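Sn-glycerol-3-phosphate ABC transporter substrate-binding protein UspB (Mycobacterium tuberculosis, PDB 4MFI) probably captures glycerophosphocholine outside the cytoplasmic membrane and delivers it to an ABC transporter for import. Local coordinates at residues R152-W164 with F261-S275. Numbering follows the deposited sequence.
Sequences RSTPLFYYNKAAW and FATGILASAVASTGS
The Y158 side chain runs along the neighbouring strand to its end, where OH donates to S272 O (2.8 Å). That oxygen also accepts from S275 N, the two donors arriving from opposite faces of the carbonyl plane, so one carbonyl takes both the side-chain bond and the turn's own backbone bond. With CG anti to its carbonyl carbon (chi1 -66°), the Y158 ring turns its edge to the A269-S272 backbone, with CE2 3.8 Å from A271 CB. Y158 CB sits over the centre of the F261 ring, 3.9 Å from the centroid, a CH-pi contact, while Y159 C and N160 N meet that ring's edge. Strand 268-272 pairs antiparallel with the C-terminal part of the long strand 144-160 in one lobe of the type 2 periplasmic-binding-protein fold; Y158 N to A269 O (2.9 Å) is nearly straight. On the face of F157, V270 and S268, helix 177-191 covers the sheet. T273 extends the pairing past the strand end with one side-chain and one backbone bond: OG1 accepts from T154 N (3.1 Å), and T273 N donates to T154 O (2.8 Å). N160, the N-cap of helix 161-166, accepts from A163 N through OD1; its ND2 donates to a water (2.9 Å) that donates to F261 O and L266 O.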
ATOM      1  N   ARG A 152       3.308   4.552  -4.320  1.00  5.89           N
ATOM      2  CA  ARG A 152       3.226   3.898  -3.018  1.00  5.64           C
ATOM      3  C   ARG A 152       2.451   4.725  -2.000  1.00  5.75           C
ATOM      4  O   ARG A 152       2.478   5.952  -2.031  1.00  6.71           O
ATOM      5  CB  ARG A 152       4.633   3.580  -2.489  1.00  6.44           C
ATOM      6  CG  ARG A 152       5.539   2.837  -3.503  1.00  6.67           C
ATOM      7  CD  ARG A 152       4.907   1.547  -4.081  1.00  7.12           C
ATOM      8  NE  ARG A 152       4.333   0.777  -2.989  1.00  7.53           N
ATOM      9  CZ  ARG A 152       5.000  -0.086  -2.229  1.00  6.46           C
ATOM     10  NH1 ARG A 152       6.258  -0.425  -2.514  1.00  6.37           N
ATOM     11  NH2 ARG A 152       4.381  -0.644  -1.201  1.00  9.01           N
ATOM     12  N   SER A 153       1.771   4.026  -1.095  1.00  5.94           N
ATOM     13  CA  SER A 153       0.930   4.639  -0.078  1.00  5.25           C
ATOM     14  C   SER A 153       1.116   3.882   1.225  1.00  6.29           C
ATOM     15  O   SER A 153       1.742   2.818   1.248  1.00  7.63           O
ATOM     16  CB  SER A 153      -0.524   4.499  -0.497  1.00  8.11           C
ATOM     17  OG  SER A 153      -0.823   3.120  -0.645  1.00 12.90           O
ATOM     18  N   THR A 154       0.578   4.431   2.311  1.00  6.16           N
ATOM     19  CA  THR A 154       0.450   3.699   3.569  1.00  5.43           C
ATOM     20  C   THR A 154      -0.886   4.069   4.194  1.00  6.06           C
ATOM     21  O   THR A 154      -1.525   5.039   3.778  1.00  6.64           O
ATOM     22  CB  THR A 154       1.541   4.070   4.606  1.00  6.58           C
ATOM     23  OG1 THR A 154       1.257   5.363   5.149  1.00  8.06           O
ATOM     24  CG2 THR A 154       2.937   4.041   4.006  1.00  7.42           C
ATOM     25  N   PRO A 155      -1.314   3.312   5.208  1.00  5.56           N
ATOM     26  CA  PRO A 155      -2.436   3.820   5.998  1.00  5.65           C
ATOM     27  C   PRO A 155      -2.021   5.045   6.819  1.00  5.26           C
ATOM     28  O   PRO A 155      -0.833   5.270   7.088  1.00  5.81           O
ATOM     29  CB  PRO A 155      -2.765   2.642   6.921  1.00  6.26           C
ATOM     30  CG  PRO A 155      -2.269   1.435   6.172  1.00  5.77           C
ATOM     31  CD  PRO A 155      -0.990   1.918   5.554  1.00  5.48           C
ATOM     32  N   LEU A 156      -3.017   5.827   7.214  1.00  5.76           N
ATOM     33  CA  LEU A 156      -2.819   7.040   7.991  1.00  5.95           C
ATOM     34  C   LEU A 156      -3.998   7.153   8.952  1.00  4.68           C
ATOM     35  O   LEU A 156      -5.108   6.738   8.618  1.00  6.26           O
ATOM     36  CB  LEU A 156      -2.792   8.239   7.047  1.00  8.30           C
ATOM     37  CG  LEU A 156      -2.190   9.537   7.571  1.00  8.80           C
ATOM     38  CD1 LEU A 156      -0.745   9.322   7.983  1.00 10.52           C
ATOM     39  CD2 LEU A 156      -2.296  10.620   6.496  1.00 10.88           C
ATOM     40  N   PHE A 157      -3.762   7.694  10.147  1.00  4.48           N
ATOM     41  CA  PHE A 157      -4.822   7.863  11.142  1.00  4.75           C
ATOM     42  C   PHE A 157      -5.357   9.291  11.055  1.00  4.83           C
ATOM     43  O   PHE A 157      -4.660  10.247  11.385  1.00  7.28           O
ATOM     44  CB  PHE A 157      -4.282   7.554  12.549  1.00  5.35           C
ATOM     45  CG  PHE A 157      -5.347   7.458  13.609  1.00  5.01           C
ATOM     46  CD1 PHE A 157      -5.896   8.606  14.179  1.00  5.83           C
ATOM     47  CD2 PHE A 157      -5.784   6.216  14.061  1.00  7.59           C
ATOM     48  CE1 PHE A 157      -6.892   8.512  15.165  1.00  7.84           C
ATOM     49  CE2 PHE A 157      -6.761   6.114  15.051  1.00  7.45           C
ATOM     50  CZ  PHE A 157      -7.320   7.263  15.600  1.00  8.53           C
ATOM     51  N   TYR A 158      -6.592   9.432  10.587  1.00  4.55           N
ATOM     52  CA  TYR A 158      -7.225  10.733  10.438  1.00  4.37           C
ATOM     53  C   TYR A 158      -8.096  11.012  11.652  1.00  5.16           C
ATOM     54  O   TYR A 158      -8.817  10.124  12.116  1.00  5.16           O
ATOM     55  CB  TYR A 158      -8.100  10.747   9.183  1.00  5.79           C
ATOM     56  CG  TYR A 158      -7.342  10.615   7.879  1.00  5.13           C
ATOM     57  CD1 TYR A 158      -6.914  11.747   7.194  1.00  7.23           C
ATOM     58  CD2 TYR A 158      -7.069   9.365   7.315  1.00  4.79           C
ATOM     59  CE1 TYR A 158      -6.238  11.654   5.993  1.00  8.49           C
ATOM     60  CE2 TYR A 158      -6.375   9.259   6.101  1.00  6.81           C
ATOM     61  CZ  TYR A 158      -5.962  10.413   5.448  1.00  7.91           C
ATOM     62  OH  TYR A 158      -5.289  10.347   4.240  1.00  9.88           O
ATOM     63  N   TYR A 159      -8.058  12.240  12.162  1.00  4.58           N
ATOM     64  CA  TYR A 159      -8.903  12.582  13.306  1.00  4.63           C
ATOM     65  C   TYR A 159      -9.503  13.977  13.239  1.00  5.12           C
ATOM     66  O   TYR A 159      -8.880  14.919  12.744  1.00  7.17           O
ATOM     67  CB  TYR A 159      -8.194  12.340  14.645  1.00  6.56           C
ATOM     68  CG  TYR A 159      -7.013  13.238  14.976  1.00  5.48           C
ATOM     69  CD1 TYR A 159      -5.734  12.961  14.491  1.00  6.49           C
ATOM     70  CD2 TYR A 159      -7.166  14.335  15.818  1.00  7.27           C
ATOM     71  CE1 TYR A 159      -4.645  13.770  14.825  1.00  7.97           C
ATOM     72  CE2 TYR A 159      -6.091  15.144  16.157  1.00  7.63           C
ATOM     73  CZ  TYR A 159      -4.835  14.866  15.654  1.00  7.55           C
ATOM     74  OH  TYR A 159      -3.775  15.676  16.001  1.00  9.70           O
ATOM     75  N   ASN A 160     -10.732  14.070  13.731  1.00  5.36           N
ATOM     76  CA  ASN A 160     -11.517  15.295  13.763  1.00  6.47           C
ATOM     77  C   ASN A 160     -11.140  16.070  15.025  1.00  6.44           C
ATOM     78  O   ASN A 160     -11.377  15.603  16.147  1.00  6.70           O
ATOM     79  CB  ASN A 160     -12.990  14.880  13.765  1.00  6.95           C
ATOM     80  CG  ASN A 160     -13.946  16.041  13.769  1.00  7.97           C
ATOM     81  OD1 ASN A 160     -13.778  17.009  14.505  1.00  9.24           O
ATOM     82  ND2 ASN A 160     -15.001  15.924  12.965  1.00  8.87           N
ATOM     83  N   LYS A 161     -10.540  17.248  14.852  1.00  6.19           N
ATOM     84  CA  LYS A 161     -10.030  18.000  15.998  1.00  6.96           C
ATOM     85  C   LYS A 161     -11.131  18.554  16.891  1.00  7.59           C
ATOM     86  O   LYS A 161     -10.934  18.678  18.093  1.00  9.46           O
ATOM     87  CB  LYS A 161      -9.068  19.100  15.557  1.00  9.07           C
ATOM     88  CG  LYS A 161      -7.799  18.539  14.965  1.00 11.16           C
ATOM     89  CD  LYS A 161      -6.650  19.513  15.087  1.00 11.72           C
ATOM     90  CE  LYS A 161      -5.387  18.928  14.493  1.00 12.47           C
ATOM     91  NZ  LYS A 161      -4.226  19.817  14.749  1.00 16.21           N
ATOM     92  N   ALA A 162     -12.286  18.880  16.317  1.00  8.11           N
ATOM     93  CA  ALA A 162     -13.402  19.340  17.137  1.00  9.30           C
ATOM     94  C   ALA A 162     -13.880  18.228  18.066  1.00  9.36           C
ATOM     95  O   ALA A 162     -14.177  18.478  19.235  1.00 10.35           O
ATOM     96  CB  ALA A 162     -14.544  19.854  16.276  1.00 11.24           C
ATOM     97  N   ALA A 163     -13.949  17.002  17.553  1.00  7.20           N
ATOM     98  CA  ALA A 163     -14.349  15.863  18.374  1.00  6.14           C
ATOM     99  C   ALA A 163     -13.305  15.606  19.458  1.00  5.81           C
ATOM    100  O   ALA A 163     -13.649  15.373  20.618  1.00  7.66           O
ATOM    101  CB  ALA A 163     -14.554  14.612  17.508  1.00  7.14           C
ATOM    102  N   TRP A 164     -12.026  15.645  19.076  1.00  5.70           N
ATOM    103  CA  TRP A 164     -10.926  15.453  20.021  1.00  6.43           C
ATOM    104  C   TRP A 164     -11.016  16.468  21.157  1.00  7.47           C
ATOM    105  O   TRP A 164     -10.864  16.116  22.330  1.00  8.18           O
ATOM    106  CB  TRP A 164      -9.584  15.594  19.291  1.00  6.80           C
ATOM    107  CG  TRP A 164      -8.819  14.303  19.087  1.00  6.04           C
ATOM    108  CD1 TRP A 164      -7.538  14.050  19.491  1.00  6.26           C
ATOM    109  CD2 TRP A 164      -9.281  13.097  18.439  1.00  6.52           C
ATOM    110  NE1 TRP A 164      -7.174  12.767  19.141  1.00  5.39           N
ATOM    111  CE2 TRP A 164      -8.219  12.166  18.488  1.00  5.22           C
ATOM    112  CE3 TRP A 164     -10.479  12.719  17.819  1.00  6.53           C
ATOM    113  CZ2 TRP A 164      -8.327  10.875  17.956  1.00  5.34           C
ATOM    114  CZ3 TRP A 164     -10.583  11.439  17.283  1.00  5.31           C
ATOM    115  CH2 TRP A 164      -9.516  10.531  17.363  1.00  5.39           C
ATOM    116  N   PHE A 261     -15.444  10.088   6.796  1.00  5.86           N
ATOM    117  CA  PHE A 261     -14.640  10.944   7.651  1.00  5.40           C
ATOM    118  C   PHE A 261     -14.788  12.416   7.250  1.00  7.32           C
ATOM    119  O   PHE A 261     -15.039  13.281   8.096  1.00  7.40           O
ATOM    120  CB  PHE A 261     -13.158  10.553   7.644  1.00  6.04           C
ATOM    121  CG  PHE A 261     -12.323  11.481   8.464  1.00  5.05           C
ATOM    122  CD1 PHE A 261     -12.336  11.387   9.851  1.00  5.68           C
ATOM    123  CD2 PHE A 261     -11.579  12.490   7.868  1.00  6.15           C
ATOM    124  CE1 PHE A 261     -11.604  12.266  10.630  1.00  6.12           C
ATOM    125  CE2 PHE A 261     -10.844  13.374   8.639  1.00  5.47           C
ATOM    126  CZ  PHE A 261     -10.851  13.257  10.024  1.00  6.71           C
ATOM    127  N   ALA A 262     -14.611  12.703   5.963  1.00  6.83           N
ATOM    128  CA  ALA A 262     -14.619  14.088   5.486  1.00  7.41           C
ATOM    129  C   ALA A 262     -15.936  14.816   5.719  1.00  7.49           C
ATOM    130  O   ALA A 262     -15.943  16.034   5.869  1.00  9.84           O
ATOM    131  CB  ALA A 262     -14.233  14.151   4.012  1.00  9.80           C
ATOM    132  N   THR A 263     -17.043  14.078   5.745  1.00  8.16           N
ATOM    133  CA  THR A 263     -18.359  14.684   5.932  1.00  9.63           C
ATOM    134  C   THR A 263     -18.758  14.726   7.402  1.00  9.12           C
ATOM    135  O   THR A 263     -19.816  15.254   7.745  1.00 12.41           O
ATOM    136  CB  THR A 263     -19.463  13.952   5.129  1.00 11.73           C
ATOM    137  OG1 THR A 263     -19.496  12.570   5.505  1.00 12.28           O
ATOM    138  CG2 THR A 263     -19.201  14.057   3.644  1.00 12.21           C
ATOM    139  N   GLY A 264     -17.930  14.149   8.269  1.00  7.16           N
ATOM    140  CA  GLY A 264     -18.152  14.258   9.699  1.00  7.83           C
ATOM    141  C   GLY A 264     -18.920  13.123  10.354  1.00  7.43           C
ATOM    142  O   GLY A 264     -19.280  13.222  11.526  1.00 10.42           O
ATOM    143  N   ILE A 265     -19.177  12.046   9.616  1.00  6.56           N
ATOM    144  CA  ILE A 265     -19.886  10.901  10.184  1.00  6.85           C
ATOM    145  C   ILE A 265     -19.000  10.141  11.185  1.00  6.08           C
ATOM    146  O   ILE A 265     -19.493   9.598  12.180  1.00  6.90           O
ATOM    147  CB  ILE A 265     -20.359   9.935   9.077  1.00  7.36           C
ATOM    148  CG1 ILE A 265     -21.211  10.672   8.040  1.00  9.93           C
ATOM    149  CG2 ILE A 265     -21.133   8.756   9.675  1.00  9.47           C
ATOM    150  CD1 ILE A 265     -22.370  11.451   8.634  1.00 10.50           C
ATOM    151  N   LEU A 266     -17.695  10.118  10.916  1.00  5.78           N
ATOM    152  CA  LEU A 266     -16.709   9.421  11.740  1.00  4.98           C
ATOM    153  C   LEU A 266     -15.758  10.421  12.372  1.00  5.49           C
ATOM    154  O   LEU A 266     -15.191  11.260  11.667  1.00  7.53           O
ATOM    155  CB  LEU A 266     -15.874   8.477  10.877  1.00  6.68           C
ATOM    156  CG  LEU A 266     -16.632   7.497   9.990  1.00  6.04           C
ATOM    157  CD1 LEU A 266     -15.664   6.788   9.050  1.00  7.46           C
ATOM    158  CD2 LEU A 266     -17.431   6.482  10.816  1.00  6.54           C
ATOM    159  N   ALA A 267     -15.522  10.312  13.681  1.00  4.97           N
ATOM    160  CA  ALA A 267     -14.549  11.200  14.334  1.00  5.25           C
ATOM    161  C   ALA A 267     -13.107  10.865  13.951  1.00  5.01           C
ATOM    162  O   ALA A 267     -12.207  11.691  14.111  1.00  5.55           O
ATOM    163  CB  ALA A 267     -14.706  11.167  15.843  1.00  7.50           C
ATOM    164  N   SER A 268     -12.887   9.642  13.479  1.00  4.00           N
ATOM    165  CA  SER A 268     -11.555   9.189  13.105  1.00  4.45           C
ATOM    166  C   SER A 268     -11.650   7.959  12.218  1.00  4.14           C
ATOM    167  O   SER A 268     -12.693   7.287  12.172  1.00  4.23           O
ATOM    168  CB  SER A 268     -10.704   8.889  14.349  1.00  5.40           C
ATOM    169  OG  SER A 268     -11.235   7.816  15.109  1.00  5.05           O
ATOM    170  N   ALA A 269     -10.554   7.649  11.531  1.00  5.39           N
ATOM    171  CA  ALA A 269     -10.514   6.531  10.599  1.00  3.65           C
ATOM    172  C   ALA A 269      -9.093   6.271  10.176  1.00  3.07           C
ATOM    173  O   ALA A 269      -8.299   7.198  10.065  1.00  6.21           O
ATOM    174  CB  ALA A 269     -11.353   6.848   9.362  1.00  5.89           C
ATOM    175  N   VAL A 270      -8.770   5.001   9.946  1.00  4.10           N
ATOM    176  CA  VAL A 270      -7.544   4.644   9.246  1.00  4.45           C
ATOM    177  C   VAL A 270      -7.874   4.457   7.771  1.00  5.12           C
ATOM    178  O   VAL A 270      -8.687   3.612   7.395  1.00  6.68           O
ATOM    179  CB  VAL A 270      -6.890   3.376   9.826  1.00  5.16           C
ATOM    180  CG1 VAL A 270      -5.691   2.958   8.980  1.00  6.68           C
ATOM    181  CG2 VAL A 270      -6.465   3.620  11.267  1.00  8.04           C
ATOM    182  N   ALA A 271      -7.262   5.288   6.940  1.00  5.64           N
ATOM    183  CA  ALA A 271      -7.487   5.244   5.507  1.00  5.51           C
ATOM    184  C   ALA A 271      -6.164   5.489   4.800  1.00  5.44           C
ATOM    185  O   ALA A 271      -5.158   5.763   5.443  1.00  6.14           O
ATOM    186  CB  ALA A 271      -8.526   6.285   5.097  1.00  7.02           C
ATOM    187  N   SER A 272      -6.154   5.399   3.480  1.00  7.07           N
ATOM    188  CA  SER A 272      -4.903   5.583   2.758  1.00  6.85           C
ATOM    189  C   SER A 272      -4.397   7.015   2.802  1.00  6.46           C
ATOM    190  O   SER A 272      -5.184   7.971   2.852  1.00  6.87           O
ATOM    191  CB  SER A 272      -5.080   5.165   1.301  1.00  7.18           C
ATOM    192  OG  SER A 272      -3.861   5.250   0.590  1.00  9.13           O
ATOM    193  N   THR A 273      -3.075   7.157   2.760  1.00  6.65           N
ATOM    194  CA  THR A 273      -2.456   8.449   2.481  1.00  6.65           C
ATOM    195  C   THR A 273      -2.961   9.005   1.143  1.00  8.95           C
ATOM    196  O   THR A 273      -2.967  10.221   0.929  1.00 11.39           O
ATOM    197  CB  THR A 273      -0.914   8.341   2.447  1.00  6.59           C
ATOM    198  OG1 THR A 273      -0.527   7.238   1.613  1.00  7.96           O
ATOM    199  CG2 THR A 273      -0.367   8.114   3.838  1.00  8.28           C
ATOM    200  N   GLY A 274      -3.397   8.115   0.252  1.00  9.06           N
ATOM    201  CA  GLY A 274      -3.926   8.525  -1.037  1.00 10.73           C
ATOM    202  C   GLY A 274      -5.222   9.308  -0.940  1.00 12.23           C
ATOM    203  O   GLY A 274      -5.630   9.966  -1.903  1.00 15.85           O
ATOM    204  N   SER A 275      -5.871   9.241   0.219  1.00 10.91           N
ATOM    205  CA  SER A 275      -7.120   9.959   0.442  1.00 10.98           C
ATOM    206  C   SER A 275      -6.909  11.346   1.028  1.00 10.04           C
ATOM    207  O   SER A 275      -7.869  12.103   1.183  1.00 10.63           O
ATOM    208  CB  SER A 275      -8.042   9.157   1.362  1.00 11.03           C
ATOM    209  OG  SER A 275      -8.481   7.976   0.717  1.00 14.48           O
TER
HETATM  210  O   HOH W   1     -15.086  13.804  11.011  1.00  9.91           O